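Side-chain contacts in LAE5 (Uncultured bacterium, PDB 5JD3), which probably hydrolyses ester bonds as a bacterial esterase of the GDSL lipase/acylhydrolase family: residues Glu141-Thr146 and His187-Val192; Phe120-Pro123 and Asp127-Val130; Gly196-Tyr201 and Ala208-Asp213; Leu30-Asp35 and Ser57-Leu62; Arg89-Arg94 and Val107-Gly112. All coordinates share one frame; numbering follows the deposited sequence.

Contact 1 (Glu141-Thr146 and His187-Val192)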
# COMPACT_ATOMS: atom_id res chain seq x y z
N GLU A 141 -10.93 10.18 -6.65
CA GLU A 141 -10.66 10.64 -8.00
C GLU A 141 -9.60 9.83 -8.73
O GLU A 141 -9.74 9.54 -9.88
CB GLU A 141 -10.39 12.14 -8.05
CG GLU A 141 -9.67 12.69 -9.27
CD GLU A 141 -10.43 12.68 -10.62
OE1 GLU A 141 -11.67 12.44 -10.69
OE2 GLU A 141 -9.79 12.91 -11.67
N LEU A 142 -8.55 9.45 -8.03
CA LEU A 142 -7.53 8.60 -8.63
C LEU A 142 -8.12 7.26 -9.03
O LEU A 142 -7.84 6.74 -10.12
CB LEU A 142 -6.36 8.40 -7.67
CG LEU A 142 -5.52 9.62 -7.32
CD1 LEU A 142 -4.42 9.25 -6.34
CD2 LEU A 142 -4.93 10.25 -8.57
N VAL A 143 -8.93 6.69 -8.15
CA VAL A 143 -9.57 5.41 -8.40
C VAL A 143 -10.57 5.51 -9.55
O VAL A 143 -10.62 4.64 -10.41
CB VAL A 143 -10.28 4.89 -7.13
CG1 VAL A 143 -11.23 3.76 -7.48
CG2 VAL A 143 -9.26 4.45 -6.09
N ALA A 144 -11.36 6.58 -9.55
CA ALA A 144 -12.37 6.79 -10.58
C ALA A 144 -11.76 6.85 -11.98
O ALA A 144 -12.38 6.41 -12.95
CB ALA A 144 -13.15 8.07 -10.30
N ARG A 145 -10.55 7.40 -12.08
CA ARG A 145 -9.87 7.50 -13.37
C ARG A 145 -9.14 6.22 -13.75
O ARG A 145 -8.86 5.98 -14.92
CB ARG A 145 -8.87 8.66 -13.35
CG ARG A 145 -9.48 10.05 -13.35
CD ARG A 145 -8.73 10.97 -14.30
NE ARG A 145 -7.29 10.93 -14.08
CZ ARG A 145 -6.61 11.83 -13.38
NH1 ARG A 145 -7.23 12.85 -12.82
NH2 ARG A 145 -5.29 11.70 -13.24
N THR A 146 -8.85 5.39 -12.75
CA THR A 146 -8.02 4.20 -12.96
C THR A 146 -8.83 2.92 -13.07
O THR A 146 -8.46 1.99 -13.78
CB THR A 146 -6.98 4.05 -11.83
OG1 THR A 146 -6.25 5.28 -11.69
CG2 THR A 146 -6.00 2.92 -12.13
N HIS A 187 -16.38 1.87 -5.89
CA HIS A 187 -15.88 1.59 -7.23
C HIS A 187 -15.60 0.10 -7.44
O HIS A 187 -15.06 -0.30 -8.47
CB HIS A 187 -14.62 2.40 -7.51
CG HIS A 187 -14.83 3.88 -7.49
ND1 HIS A 187 -15.44 4.55 -8.53
CD2 HIS A 187 -14.53 4.82 -6.56
CE1 HIS A 187 -15.50 5.84 -8.24
NE2 HIS A 187 -14.96 6.03 -7.05
N GLY A 188 -15.96 -0.71 -6.45
CA GLY A 188 -15.79 -2.15 -6.55
C GLY A 188 -14.34 -2.60 -6.47
O GLY A 188 -13.97 -3.64 -7.01
N CYS A 189 -13.52 -1.81 -5.79
CA CYS A 189 -12.12 -2.15 -5.61
C CYS A 189 -11.95 -3.23 -4.55
O CYS A 189 -12.78 -3.37 -3.65
CB CYS A 189 -11.31 -0.91 -5.22
SG CYS A 189 -11.48 0.48 -6.34
N LEU A 190 -10.87 -4.00 -4.67
CA LEU A 190 -10.51 -4.96 -3.65
C LEU A 190 -9.80 -4.24 -2.51
O LEU A 190 -8.86 -3.48 -2.75
CB LEU A 190 -9.63 -6.07 -4.23
CG LEU A 190 -9.12 -7.13 -3.26
CD1 LEU A 190 -10.28 -7.82 -2.56
CD2 LEU A 190 -8.25 -8.15 -3.99
N LEU A 191 -10.25 -4.46 -1.28
CA LEU A 191 -9.63 -3.81 -0.14
C LEU A 191 -8.85 -4.80 0.72
O LEU A 191 -9.40 -5.79 1.21
CB LEU A 191 -10.66 -3.09 0.72
CG LEU A 191 -10.02 -2.34 1.89
CD1 LEU A 191 -10.43 -0.88 1.86
CD2 LEU A 191 -10.37 -2.98 3.23
N VAL A 192 -7.57 -4.51 0.91
CA VAL A 192 -6.72 -5.31 1.79
C VAL A 192 -6.65 -4.65 3.16
O VAL A 192 -6.18 -3.53 3.30
CB VAL A 192 -5.30 -5.47 1.22
CG1 VAL A 192 -4.43 -6.24 2.20
CG2 VAL A 192 -5.35 -6.17 -0.12
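His-187 lays one face of its imidazole over Ala-144, whose CA lies above the ring and whose CB is 3.8 Å from His-187 CE1. A methyl of Val-143 reaches the same ring obliquely, CG1 standing 3.6 Å from both CD2 and CG of His-187, with CB hardly further, so it fills the angle where ring meets stem. With CG anti to the carbonyl carbon (chi1 -63°) the ring is carried to helix 132-146, where NE2 also hydrogen-bonds to OD1 of Asp-140. Histidine suits this partly exposed place because its flat carbons can pack on a helix while a nitrogen serves a carboxylate, which might in turn favour the protonated ring. A leucine in its place would probably leave Asp-140 without its partner and lose the flat cover over Ala-144.

Gly-188 follows with positive phi (71°), a conformation that favours glycine, and it ends helix 168-187. This is the turn by which the last helix-to-strand passage of a parallel, Rossmann-like alpha/beta/alpha sheet reaches its edge strand, 190-192.

Cys-189 then brings its small, apolar sulfur to the methyl already touched by histidine: SG is 3.5 Å from Val-143 CG1. That CG1 is anti to the valine's backbone N (chi1 166°), which turns this one methyl toward both thiol and imidazole, while the beta-branched residue also touches Val-183 and Met-153. From Leu-190 the chain is a strand, its backbone bonded to strand 152-156; Leu-191 turns to Arg-181 and Ala-184, and Val-192 packs on Ile-154 and Leu-156.

Contact 2 (Phe120-Pro123 and Asp127-Val130)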
# COMPACT_ATOMS: atom_id res chain seq x y z
N PHE A 120 0.73 14.92 13.29
CA PHE A 120 1.14 14.62 14.66
C PHE A 120 2.62 14.90 14.95
O PHE A 120 2.96 15.31 16.06
CB PHE A 120 0.82 13.16 14.99
CG PHE A 120 -0.65 12.86 15.04
CD1 PHE A 120 -1.39 13.14 16.18
CD2 PHE A 120 -1.30 12.31 13.95
CE1 PHE A 120 -2.74 12.88 16.23
CE2 PHE A 120 -2.66 12.05 13.99
CZ PHE A 120 -3.38 12.33 15.14
N ASP A 121 3.50 14.69 13.97
CA ASP A 121 4.91 15.01 14.18
C ASP A 121 5.24 16.42 13.70
O ASP A 121 6.28 16.98 14.05
CB ASP A 121 5.83 13.97 13.51
CG ASP A 121 5.52 13.78 12.03
OD1 ASP A 121 4.87 14.65 11.42
OD2 ASP A 121 5.95 12.74 11.48
N LEU A 122 4.34 16.99 12.90
CA LEU A 122 4.45 18.38 12.49
C LEU A 122 3.10 19.09 12.65
O LEU A 122 2.51 19.53 11.67
CB LEU A 122 4.92 18.49 11.03
CG LEU A 122 6.31 17.97 10.69
CD1 LEU A 122 6.56 18.08 9.20
CD2 LEU A 122 7.38 18.73 11.47
N PRO A 123 2.63 19.22 13.90
CA PRO A 123 1.27 19.70 14.17
C PRO A 123 1.06 21.17 13.83
O PRO A 123 -0.08 21.60 13.63
CB PRO A 123 1.11 19.48 15.68
CG PRO A 123 2.28 18.64 16.10
CD PRO A 123 3.37 18.98 15.15
N ASP A 127 -0.55 24.04 6.75
CA ASP A 127 -0.49 24.05 5.29
C ASP A 127 -0.12 22.70 4.68
O ASP A 127 -0.55 22.37 3.58
CB ASP A 127 0.51 25.11 4.83
CG ASP A 127 1.77 25.11 5.68
OD1 ASP A 127 1.75 25.71 6.78
OD2 ASP A 127 2.78 24.52 5.26
N ARG A 128 0.66 21.93 5.42
CA ARG A 128 1.19 20.65 4.94
C ARG A 128 0.17 19.51 5.07
O ARG A 128 0.19 18.56 4.29
CB ARG A 128 2.47 20.31 5.71
CG ARG A 128 2.88 18.85 5.69
CD ARG A 128 4.20 18.64 6.41
NE ARG A 128 5.33 19.17 5.65
CZ ARG A 128 5.96 18.49 4.70
NH1 ARG A 128 5.58 17.26 4.39
NH2 ARG A 128 6.98 19.04 4.06
N HIS A 129 -0.74 19.64 6.03
CA HIS A 129 -1.65 18.56 6.39
C HIS A 129 -2.69 18.24 5.31
O HIS A 129 -3.26 19.13 4.68
CB HIS A 129 -2.37 18.89 7.70
CG HIS A 129 -1.44 19.17 8.83
ND1 HIS A 129 -1.82 19.89 9.95
CD2 HIS A 129 -0.14 18.84 9.03
CE1 HIS A 129 -0.79 19.98 10.78
NE2 HIS A 129 0.24 19.35 10.24
N VAL A 130 -2.94 16.95 5.12
CA VAL A 130 -4.00 16.49 4.22
C VAL A 130 -5.24 16.11 5.02
O VAL A 130 -5.30 15.05 5.63
CB VAL A 130 -3.54 15.28 3.38
CG1 VAL A 130 -4.66 14.82 2.45
CG2 VAL A 130 -2.29 15.62 2.58
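The one hydrogen bond between these segments runs from the ring of His-129 to the backbone of Leu-122: NE2 donates to Leu-122 O over 2.7 Å, with an N-H...O angle of 162°. The oxygen lies in the plane of the imidazole, where the N-H points, but the donor itself is tilted 31° out of the plane of the leucine carbonyl. A second carbonyl stands at the same ring edge, Pro-123 O being 3.4 Å from His-129 CE1, a polarised C-H that can tolerate an oxygen so near. The torsion that places His-129 CG anti to its carbonyl carbon (chi1 -56°) brings this edge to the two oxygens. Histidine suits the task because a rigid ring can offer an N-H at a distance from its own backbone.

This bond lies where helix 113-121 ends. Leu-122 is the first residue to leave helical geometry, and the chain turns back through a short loop toward helix 132-146, so the imidazole spans the two ends of a surface loop.

The apolar part of the contact is a single pairing beside it. Leu-122 CD1 touches the aliphatic stem of Arg-128, 3.7 Å from CD and 3.9 Å from NE, approaching the guanidinium obliquely. A long methylene chain lets an exposed arginine cover a leucine while its charged end stays at the surface. Around the loop, polar groups have other partners: Asp-121 pairs with Arg-118, and the carbonyl of Arg-128 accepts a hydrogen bond from NH1 of Arg-89.

Contact 3 (Gly196-Tyr201 and Ala208-Asp213)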
# COMPACT_ATOMS: atom_id res chain seq x y z
N GLY A 196 -5.88 -4.55 10.10
CA GLY A 196 -6.43 -5.71 10.78
C GLY A 196 -5.41 -6.82 10.89
O GLY A 196 -5.36 -7.53 11.89
N ALA A 197 -4.60 -6.98 9.85
CA ALA A 197 -3.54 -7.98 9.84
C ALA A 197 -2.53 -7.72 10.95
O ALA A 197 -2.10 -8.64 11.64
CB ALA A 197 -2.85 -8.02 8.49
N PHE A 198 -2.17 -6.45 11.12
CA PHE A 198 -1.27 -6.06 12.20
C PHE A 198 -1.93 -6.26 13.56
O PHE A 198 -1.28 -6.68 14.51
CB PHE A 198 -0.81 -4.61 12.04
CG PHE A 198 0.37 -4.44 11.12
CD1 PHE A 198 1.59 -5.01 11.44
CD2 PHE A 198 0.26 -3.70 9.96
CE1 PHE A 198 2.68 -4.85 10.60
CE2 PHE A 198 1.35 -3.54 9.12
CZ PHE A 198 2.56 -4.12 9.44
N ASP A 199 -3.23 -5.97 13.63
CA ASP A 199 -3.98 -6.13 14.87
C ASP A 199 -3.99 -7.58 15.35
O ASP A 199 -3.98 -7.85 16.55
CB ASP A 199 -5.42 -5.64 14.71
CG ASP A 199 -5.51 -4.13 14.60
OD1 ASP A 199 -4.47 -3.45 14.79
OD2 ASP A 199 -6.61 -3.61 14.34
N ARG A 200 -4.00 -8.51 14.40
CA ARG A 200 -3.94 -9.93 14.72
C ARG A 200 -2.55 -10.31 15.23
O ARG A 200 -2.41 -11.06 16.19
CB ARG A 200 -4.32 -10.78 13.51
CG ARG A 200 -5.80 -11.09 13.41
CD ARG A 200 -6.16 -11.70 12.06
NE ARG A 200 -6.42 -10.67 11.06
CZ ARG A 200 -6.09 -10.76 9.78
NH1 ARG A 200 -6.38 -9.78 8.94
NH2 ARG A 200 -5.47 -11.85 9.34
N TYR A 201 -1.53 -9.78 14.57
CA TYR A 201 -0.15 -10.02 14.97
C TYR A 201 0.12 -9.48 16.37
O TYR A 201 0.79 -10.13 17.18
CB TYR A 201 0.82 -9.37 13.97
CG TYR A 201 2.27 -9.73 14.19
CD1 TYR A 201 2.87 -10.76 13.47
CD2 TYR A 201 3.05 -9.03 15.10
CE1 TYR A 201 4.20 -11.09 13.66
CE2 TYR A 201 4.38 -9.36 15.31
CZ TYR A 201 4.95 -10.38 14.58
OH TYR A 201 6.27 -10.70 14.78
N ALA A 208 7.06 -2.84 19.42
CA ALA A 208 8.51 -2.72 19.39
C ALA A 208 9.17 -3.91 18.71
O ALA A 208 10.25 -3.79 18.13
CB ALA A 208 9.06 -2.55 20.80
N GLN A 209 8.52 -5.07 18.78
CA GLN A 209 9.03 -6.28 18.16
C GLN A 209 9.01 -6.16 16.64
O GLN A 209 9.77 -6.84 15.94
CB GLN A 209 8.23 -7.50 18.63
CG GLN A 209 8.83 -8.84 18.25
CD GLN A 209 8.32 -9.36 16.92
OE1 GLN A 209 7.41 -8.80 16.32
NE2 GLN A 209 8.92 -10.45 16.45
N LEU A 210 8.14 -5.30 16.13
CA LEU A 210 8.02 -5.08 14.69
C LEU A 210 8.67 -3.78 14.24
O LEU A 210 9.47 -3.77 13.30
CB LEU A 210 6.55 -5.08 14.26
CG LEU A 210 5.85 -6.43 14.12
CD1 LEU A 210 4.48 -6.24 13.50
CD2 LEU A 210 6.69 -7.39 13.28
N ALA A 211 8.32 -2.68 14.90
CA ALA A 211 8.78 -1.36 14.47
C ALA A 211 8.91 -0.40 15.64
O ALA A 211 7.96 -0.16 16.38
CB ALA A 211 7.83 -0.79 13.43
N TRP A 212 10.11 0.17 15.80
CA TRP A 212 10.36 1.16 16.84
C TRP A 212 9.45 2.38 16.68
O TRP A 212 8.95 2.91 17.66
CB TRP A 212 11.82 1.60 16.83
CG TRP A 212 12.74 0.68 17.59
CD1 TRP A 212 12.43 -0.52 18.16
CD2 TRP A 212 14.13 0.91 17.88
NE1 TRP A 212 13.53 -1.05 18.78
CE2 TRP A 212 14.59 -0.20 18.62
CE3 TRP A 212 15.03 1.94 17.58
CZ2 TRP A 212 15.90 -0.31 19.07
CZ3 TRP A 212 16.33 1.83 18.03
CH2 TRP A 212 16.76 0.72 18.76
N ASP A 213 9.24 2.80 15.44
CA ASP A 213 8.40 3.97 15.17
C ASP A 213 6.97 3.59 14.82
O ASP A 213 6.18 4.44 14.40
CB ASP A 213 9.01 4.83 14.05
CG ASP A 213 9.19 4.07 12.74
OD1 ASP A 213 8.55 3.01 12.55
OD2 ASP A 213 9.96 4.55 11.89
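Tyr-201 and Leu-210 bury the most surface here, the leucine lying obliquely against one side of the phenol. Leu-210 CG is 3.5 Å from Tyr-201 CE2, and its branch CD1 comes equally near to CD2 of the ring, while the other branch, CD2, reaches toward Tyr-201 CZ. Forked and apolar, leucine can set CG and both branches against the ring at once. Its CD1 also meets Phe-198 at the ring edge, 3.7 Å from CE1, so this methyl touches two aromatic residues of helix 194-201.

At the far end of the phenol the chemistry turns polar. Tyr-201 OH donates to Gln-209 OE1 over 2.7 Å, and that oxygen lies in the plane of the tyrosine ring, at its edge. Ring and amide planes are 27° apart. With CG anti to the tyrosine's backbone N (chi1 -172°), the ring extends from the helix toward the loop, while glutamine, bent at chi2, folds its amide back to meet it.

Beyond Leu-210 the loop runs to Asp-213, whose OD2 hydrogen-bonds to ND1 of His-216, consistent with the Asp-X-X-His block that carries the acid and base of the catalytic triad in SGNH/GDSL hydrolases.

Contact 4 (Leu30-Asp35 and Ser57-Leu62)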
# COMPACT_ATOMS: atom_id res chain seq x y z
N LEU A 30 1.23 -5.96 -12.57
CA LEU A 30 0.70 -5.26 -11.40
C LEU A 30 1.62 -4.12 -10.98
O LEU A 30 2.80 -4.32 -10.70
CB LEU A 30 0.52 -6.24 -10.24
CG LEU A 30 0.25 -5.62 -8.86
CD1 LEU A 30 -1.06 -4.84 -8.85
CD2 LEU A 30 0.25 -6.69 -7.78
N VAL A 31 1.06 -2.91 -10.92
CA VAL A 31 1.80 -1.74 -10.47
C VAL A 31 1.38 -1.37 -9.05
O VAL A 31 0.22 -1.08 -8.80
CB VAL A 31 1.60 -0.54 -11.41
CG1 VAL A 31 2.09 0.74 -10.74
CG2 VAL A 31 2.31 -0.77 -12.73
N ILE A 32 2.34 -1.39 -8.13
CA ILE A 32 2.08 -1.05 -6.74
C ILE A 32 2.71 0.29 -6.39
O ILE A 32 3.93 0.46 -6.47
CB ILE A 32 2.60 -2.14 -5.79
CG1 ILE A 32 2.05 -3.51 -6.21
CG2 ILE A 32 2.23 -1.82 -4.35
CD1 ILE A 32 2.60 -4.66 -5.40
N ILE A 33 1.88 1.24 -5.99
CA ILE A 33 2.32 2.61 -5.75
C ILE A 33 1.96 3.07 -4.33
O ILE A 33 0.91 2.71 -3.80
CB ILE A 33 1.72 3.57 -6.80
CG1 ILE A 33 2.27 4.99 -6.64
CG2 ILE A 33 0.20 3.56 -6.74
CD1 ILE A 33 1.81 5.95 -7.71
N GLY A 34 2.85 3.85 -3.71
CA GLY A 34 2.62 4.34 -2.37
C GLY A 34 3.80 5.08 -1.78
O GLY A 34 4.61 5.66 -2.51
N ASP A 35 3.91 5.07 -0.45
CA ASP A 35 4.98 5.77 0.24
C ASP A 35 6.20 4.88 0.47
O ASP A 35 6.48 3.98 -0.32
CB ASP A 35 4.47 6.33 1.57
CG ASP A 35 3.64 5.33 2.35
OD1 ASP A 35 3.98 4.13 2.35
OD2 ASP A 35 2.63 5.75 2.96
N SER A 57 13.38 -3.92 -0.31
CA SER A 57 13.45 -5.02 0.64
C SER A 57 12.23 -5.07 1.54
O SER A 57 12.31 -5.48 2.70
CB SER A 57 14.73 -4.91 1.48
OG SER A 57 14.73 -3.72 2.25
N GLY A 58 11.08 -4.65 1.01
CA GLY A 58 9.85 -4.61 1.77
C GLY A 58 8.83 -5.62 1.28
O GLY A 58 9.19 -6.65 0.71
N TYR A 59 7.55 -5.33 1.50
CA TYR A 59 6.48 -6.27 1.19
C TYR A 59 6.32 -6.48 -0.31
O TYR A 59 5.93 -7.56 -0.75
CB TYR A 59 5.16 -5.82 1.82
CG TYR A 59 4.44 -4.70 1.10
CD1 TYR A 59 3.48 -4.96 0.13
CD2 TYR A 59 4.72 -3.37 1.39
CE1 TYR A 59 2.82 -3.94 -0.52
CE2 TYR A 59 4.06 -2.34 0.74
CZ TYR A 59 3.11 -2.63 -0.21
OH TYR A 59 2.46 -1.61 -0.86
N VAL A 60 6.61 -5.45 -1.09
CA VAL A 60 6.53 -5.55 -2.55
C VAL A 60 7.52 -6.60 -3.05
O VAL A 60 7.19 -7.42 -3.90
CB VAL A 60 6.81 -4.19 -3.23
CG1 VAL A 60 7.00 -4.38 -4.73
CG2 VAL A 60 5.68 -3.22 -2.95
N ALA A 61 8.74 -6.56 -2.52
CA ALA A 61 9.75 -7.55 -2.85
C ALA A 61 9.35 -8.93 -2.35
O ALA A 61 9.67 -9.95 -2.96
CB ALA A 61 11.10 -7.15 -2.28
N LEU A 62 8.64 -8.95 -1.22
CA LEU A 62 8.14 -10.20 -0.65
C LEU A 62 7.05 -10.80 -1.53
O LEU A 62 7.03 -12.01 -1.75
CB LEU A 62 7.62 -9.97 0.77
CG LEU A 62 8.69 -9.69 1.81
CD1 LEU A 62 8.08 -9.47 3.18
CD2 LEU A 62 9.69 -10.83 1.85
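Ile-32 sends its CG2 methyl to the segment 57-62, where it meets two residues at once: Tyr-59 OH at 3.5 Å and Val-60 CG2 at 4.0 Å. Ile-32 and Val-60 reach toward each other tip to tip, with Ile-32 CD1 adding a looser touch to the same valine methyl. That methyl, Val-60 CG2, also lies over one face of the Tyr-59 ring, offset toward its rim, so it packs against ring and isoleucine together. Tyr-59 takes the crowded position between its backbone N and carbonyl carbon (chi1 77°), which swings the phenol toward the strand. Its hydroxyl is buried, and a hydrogen bond with OG1 of Thr-38 satisfies it. Beta-branched Ile-32 and Val-60 are stiff and fill the space between strand and helix, while tyrosine adds a long ring whose polar end finds Thr-38.

Ile-33 points the other way, to Leu-91 and Trp-95. Gly-34 and Asp-35 then open the Gly-Asp-Ser signature of the family; Asp-35 stands at an N-cap, its OD1 accepting from the backbone N of Ile-37.

In the fold, strand 29-34 runs between strands 77-82 and 106-110 of the parallel sheet. Helix 59-70 covers one face of it, with helix 219-232 alongside touching Tyr-59 through Ile-225, and helix 88-100 covers the opposite face.

Contact 5 (Arg89-Arg94 and Val107-Gly112)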
# COMPACT_ATOMS: atom_id res chain seq x y z
N ARG A 89 -1.63 13.48 -2.07
CA ARG A 89 -1.41 14.69 -2.85
C ARG A 89 -0.24 14.50 -3.81
O ARG A 89 -0.29 14.92 -4.97
CB ARG A 89 -1.14 15.88 -1.92
CG ARG A 89 -1.00 17.22 -2.61
CD ARG A 89 -0.61 18.31 -1.63
NE ARG A 89 -1.72 18.69 -0.75
CZ ARG A 89 -1.60 18.95 0.54
NH1 ARG A 89 -0.41 18.86 1.13
NH2 ARG A 89 -2.66 19.29 1.26
N ASP A 90 0.82 13.86 -3.32
CA ASP A 90 2.00 13.59 -4.13
C ASP A 90 1.72 12.54 -5.20
O ASP A 90 2.26 12.60 -6.30
CB ASP A 90 3.16 13.13 -3.24
CG ASP A 90 3.56 14.16 -2.21
OD1 ASP A 90 3.47 15.37 -2.52
OD2 ASP A 90 3.97 13.77 -1.10
N LEU A 91 0.88 11.57 -4.86
CA LEU A 91 0.51 10.50 -5.78
C LEU A 91 -0.21 11.04 -7.01
O LEU A 91 0.08 10.63 -8.14
CB LEU A 91 -0.36 9.46 -5.08
CG LEU A 91 0.31 8.17 -4.63
CD1 LEU A 91 1.52 8.46 -3.75
CD2 LEU A 91 -0.68 7.27 -3.91
N ALA A 92 -1.14 11.95 -6.79
CA ALA A 92 -1.95 12.52 -7.87
C ALA A 92 -1.09 13.30 -8.85
O ALA A 92 -1.40 13.36 -10.04
CB ALA A 92 -3.04 13.40 -7.29
N ALA A 93 -0.02 13.90 -8.36
CA ALA A 93 0.85 14.74 -9.18
C ALA A 93 1.67 13.92 -10.18
O ALA A 93 2.06 14.43 -11.23
CB ALA A 93 1.76 15.57 -8.30
N ARG A 94 1.94 12.67 -9.84
CA ARG A 94 2.78 11.82 -10.68
C ARG A 94 2.03 10.61 -11.22
O ARG A 94 2.63 9.71 -11.80
CB ARG A 94 4.01 11.36 -9.90
CG ARG A 94 3.70 10.44 -8.72
CD ARG A 94 4.97 10.12 -7.94
NE ARG A 94 4.72 9.24 -6.80
CZ ARG A 94 4.77 7.91 -6.86
NH1 ARG A 94 5.04 7.30 -8.01
NH2 ARG A 94 4.53 7.19 -5.77
N VAL A 107 -3.66 -2.35 -10.55
CA VAL A 107 -3.01 -1.31 -9.76
C VAL A 107 -3.30 -1.51 -8.28
O VAL A 107 -4.46 -1.56 -7.86
CB VAL A 107 -3.46 0.10 -10.17
CG1 VAL A 107 -2.96 1.13 -9.17
CG2 VAL A 107 -2.97 0.43 -11.57
N ALA A 108 -2.25 -1.64 -7.48
CA ALA A 108 -2.38 -1.70 -6.04
C ALA A 108 -1.89 -0.39 -5.43
O ALA A 108 -0.79 0.07 -5.73
CB ALA A 108 -1.61 -2.88 -5.47
N MET A 109 -2.71 0.21 -4.58
CA MET A 109 -2.35 1.48 -3.97
C MET A 109 -2.43 1.43 -2.45
O MET A 109 -3.42 0.97 -1.88
CB MET A 109 -3.24 2.60 -4.50
CG MET A 109 -3.06 3.93 -3.78
SD MET A 109 -3.82 5.31 -4.66
CE MET A 109 -5.41 4.61 -5.09
N MET A 110 -1.37 1.91 -1.80
CA MET A 110 -1.34 2.03 -0.36
C MET A 110 -0.85 3.41 0.04
O MET A 110 0.33 3.73 -0.10
CB MET A 110 -0.45 0.95 0.25
CG MET A 110 -0.23 1.14 1.73
SD MET A 110 0.79 -0.15 2.46
CE MET A 110 1.22 0.66 3.99
N ILE A 111 -1.77 4.24 0.52
CA ILE A 111 -1.45 5.62 0.85
C ILE A 111 -2.31 6.11 2.01
O ILE A 111 -3.44 5.65 2.19
CB ILE A 111 -1.62 6.54 -0.39
CG1 ILE A 111 -0.85 7.85 -0.21
CG2 ILE A 111 -3.10 6.78 -0.69
CD1 ILE A 111 0.65 7.68 -0.25
N GLY A 112 -1.78 7.03 2.81
CA GLY A 112 -2.52 7.57 3.93
C GLY A 112 -1.71 7.74 5.20
O GLY A 112 -2.03 8.58 6.04
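Leu-91 and Ile-111 reach toward each other tip to tip, methyl against methyl: Leu-91 CD1 is 3.7 Å from Ile-111 CD1. The other branch of the leucine goes deeper, CD2 lying 3.7 Å from both CB and CG1 of Ile-111, so the fork is pressed against the isoleucine from its end to its stem. Ile-111 CG1 is anti to the backbone N (chi1 -161°), which turns CG1, and with it the CD1 tip, toward the helix. Replacing Ile-111 by alanine is likely to take away the partner of Leu-91 CD1 and part of the cover of CD2, so that the fork could turn more freely.

Helix 88-100 follows strand 77-82 and leads to strand 106-110, crossing over the sheet past strand 29-34 in a beta-alpha-beta crossover, and Leu-91 lies on the buried face the helix turns to that sheet. Just beyond Ile-111, Gly-112 begins the Gly-X-Asn-Asp block of SGNH/GDSL enzymes; at its backbone angles (phi 138°) a side chain would be jammed against the preceding carbonyl O.

Met-109 meets the same leucine from further back along the strand, SD being 3.8 Å from Leu-91 CD2. Its long, flexible chain, bent at chi3, lets it reach several partners, for it also packs on Leu-139 of helix 132-146 and on Met-153 and Leu-155 of the next strand.

How the contacts relate
Contacts 4 and 5 form the buried core, joining helices to opposite faces of one parallel sheet through apolar side chains, one tyrosine hydroxyl apart; their strands are neighbours, tied by backbone bonds between Val-31, Ile-33 and Ala-108. Contact 1, partly buried at the edge strand, lies on the same face as contact 5, where Leu-142 meets Ala-92 and Val-143 meets Met-109. Here a polar ring joins the packing. Contact 3, on the opposite side of the chain's centre from contacts 1 and 5, mixes apolar cover with a side-chain hydrogen bond near the probable triad. Contact 2, a surface loop, relies on a ring-to-backbone bond and is linked to contact 5 through Arg-89.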